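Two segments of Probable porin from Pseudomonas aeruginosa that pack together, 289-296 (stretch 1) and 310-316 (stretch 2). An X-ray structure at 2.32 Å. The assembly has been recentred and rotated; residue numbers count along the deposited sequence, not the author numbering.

Stretch 1, residues 289-296: GDHGFPYL
Stretch 2 310-316: NDFAEAG

Residues 289-296 and 310-316 are irregular segments of one chain that run in roughly opposite directions, 151° apart, and bury 283 Å² between them. Their closest register places Gly-292 CA 4.0 Å from Ala-315 CA. Two hydrogen bonds join them. In the backbone, Phe-293 N (phi/psi -86/119) donates to Ala-313 O at 3.3 Å, with an N-H...O angle of 153°. Farther along, Tyr-295 OH donates to Asp-311 OD2 at 2.6 Å. Both side chains leave the backbone toward the opposing stretch with chi1 p (54° and 57°); chi2 is -73° for Tyr-295 and 4° for Asp-311, and the carboxylate oxygen lies at the edge of the phenol ring, near its plane. Asp-311 OD1 and OD2 also have partners elsewhere in the structure, so this buried carboxylate is well satisfied.

Gly-292 (-80/-174) lets the backbones approach closely: its CA is 3.1 Å from Ala-313 O, and a CB would come within 2.3 Å of that oxygen, a clash. Ala-313 (-134/31) sets its CB 3.8 Å from Phe-293 CB, whose ring leads away with chi1 t and chi2 81°. Ala-315 (-50/135) points its CB toward stretch 1, 3.6 Å from both Asp-290 O and His-291 C, while the CA-to-CB bonds of Asp-290 and His-291 (both chi1 m) point away from stretch 2.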

# COMPACT_ATOMS: atom_id res chain seq x y z
N GLY A 289 13.83 -19.71 1.51
CA GLY A 289 13.84 -20.21 0.14
C GLY A 289 14.98 -19.56 -0.62
O GLY A 289 15.76 -18.79 -0.04
N ASP A 290 15.09 -19.84 -1.91
CA ASP A 290 16.21 -19.31 -2.68
C ASP A 290 16.08 -17.84 -3.09
O ASP A 290 17.06 -17.25 -3.55
CB ASP A 290 16.45 -20.16 -3.93
CG ASP A 290 16.89 -21.56 -3.60
OD1 ASP A 290 17.14 -21.82 -2.41
OD2 ASP A 290 17.00 -22.39 -4.53
N HIS A 291 14.89 -17.24 -2.95
CA HIS A 291 14.69 -15.86 -3.41
C HIS A 291 14.05 -14.91 -2.42
O HIS A 291 13.49 -15.31 -1.40
CB HIS A 291 13.90 -15.84 -4.70
CG HIS A 291 14.60 -16.54 -5.82
ND1 HIS A 291 14.45 -17.89 -6.05
CD2 HIS A 291 15.49 -16.09 -6.73
CE1 HIS A 291 15.21 -18.24 -7.08
NE2 HIS A 291 15.85 -17.16 -7.51
N GLY A 292 14.12 -13.62 -2.76
CA GLY A 292 13.46 -12.59 -1.99
C GLY A 292 11.98 -12.50 -2.33
O GLY A 292 11.46 -13.30 -3.10
N PHE A 293 11.32 -11.50 -1.75
CA PHE A 293 9.88 -11.36 -1.83
C PHE A 293 9.46 -10.61 -3.09
O PHE A 293 9.81 -9.44 -3.28
CB PHE A 293 9.40 -10.59 -0.59
CG PHE A 293 7.91 -10.43 -0.53
CD1 PHE A 293 7.09 -11.46 -0.06
CD2 PHE A 293 7.32 -9.25 -0.92
CE1 PHE A 293 5.70 -11.31 -0.01
CE2 PHE A 293 5.92 -9.08 -0.86
CZ PHE A 293 5.12 -10.11 -0.41
N PRO A 294 8.68 -11.26 -3.96
CA PRO A 294 8.27 -10.60 -5.20
C PRO A 294 7.00 -9.79 -5.02
O PRO A 294 6.12 -10.13 -4.21
CB PRO A 294 7.98 -11.77 -6.14
CG PRO A 294 7.45 -12.84 -5.22
CD PRO A 294 8.15 -12.64 -3.87
N TYR A 295 6.93 -8.71 -5.80
CA TYR A 295 5.76 -7.84 -5.89
C TYR A 295 5.87 -6.98 -7.14
O TYR A 295 6.93 -6.94 -7.77
CB TYR A 295 5.59 -7.00 -4.62
CG TYR A 295 6.79 -6.15 -4.17
CD1 TYR A 295 7.92 -6.73 -3.60
CD2 TYR A 295 6.74 -4.76 -4.23
CE1 TYR A 295 8.98 -5.95 -3.14
CE2 TYR A 295 7.78 -3.98 -3.78
CZ TYR A 295 8.89 -4.58 -3.23
OH TYR A 295 9.93 -3.79 -2.79
N LEU A 296 4.79 -6.32 -7.53
CA LEU A 296 4.77 -5.64 -8.83
C LEU A 296 5.44 -4.26 -8.78
O LEU A 296 5.39 -3.57 -7.75
CB LEU A 296 3.33 -5.47 -9.34
CG LEU A 296 2.51 -6.75 -9.45
CD1 LEU A 296 1.04 -6.43 -9.74
CD2 LEU A 296 3.10 -7.65 -10.52
N ASN A 310 13.85 0.85 2.40
CA ASN A 310 14.17 -0.57 2.21
C ASN A 310 13.01 -1.46 2.62
O ASN A 310 12.19 -1.07 3.46
CB ASN A 310 15.43 -0.96 2.98
CG ASN A 310 15.93 -2.36 2.62
OD1 ASN A 310 16.09 -2.70 1.44
ND2 ASN A 310 16.18 -3.19 3.64
N ASP A 311 12.96 -2.65 2.05
CA ASP A 311 11.87 -3.59 2.32
C ASP A 311 12.36 -4.85 3.03
O ASP A 311 11.58 -5.75 3.31
CB ASP A 311 11.15 -3.95 1.02
CG ASP A 311 12.08 -4.55 -0.02
OD1 ASP A 311 13.28 -4.76 0.29
OD2 ASP A 311 11.62 -4.84 -1.15
N PHE A 312 13.65 -4.89 3.32
CA PHE A 312 14.25 -5.99 4.05
C PHE A 312 13.75 -7.32 3.54
O PHE A 312 13.24 -8.14 4.31
CB PHE A 312 13.96 -5.81 5.55
CG PHE A 312 14.58 -4.56 6.11
CD1 PHE A 312 13.93 -3.34 5.98
CD2 PHE A 312 15.84 -4.60 6.70
CE1 PHE A 312 14.51 -2.17 6.46
CE2 PHE A 312 16.43 -3.43 7.18
CZ PHE A 312 15.77 -2.22 7.05
N ALA A 313 13.88 -7.51 2.23
CA ALA A 313 13.29 -8.66 1.56
C ALA A 313 14.25 -9.35 0.60
O ALA A 313 13.83 -9.92 -0.41
CB ALA A 313 12.00 -8.26 0.83
N GLU A 314 15.54 -9.31 0.92
CA GLU A 314 16.53 -10.14 0.24
C GLU A 314 16.31 -11.60 0.61
O GLU A 314 15.77 -11.90 1.68
CB GLU A 314 17.95 -9.74 0.65
CG GLU A 314 18.34 -8.36 0.19
CD GLU A 314 18.32 -8.22 -1.32
OE1 GLU A 314 18.94 -9.07 -2.00
OE2 GLU A 314 17.67 -7.28 -1.83
N ALA A 315 16.71 -12.49 -0.29
CA ALA A 315 16.69 -13.92 0.00
C ALA A 315 17.38 -14.17 1.35
O ALA A 315 18.43 -13.59 1.63
CB ALA A 315 17.40 -14.69 -1.11
N GLY A 316 16.77 -15.00 2.20
CA GLY A 316 17.43 -15.41 3.43
C GLY A 316 17.39 -14.43 4.58
O GLY A 316 17.72 -14.79 5.72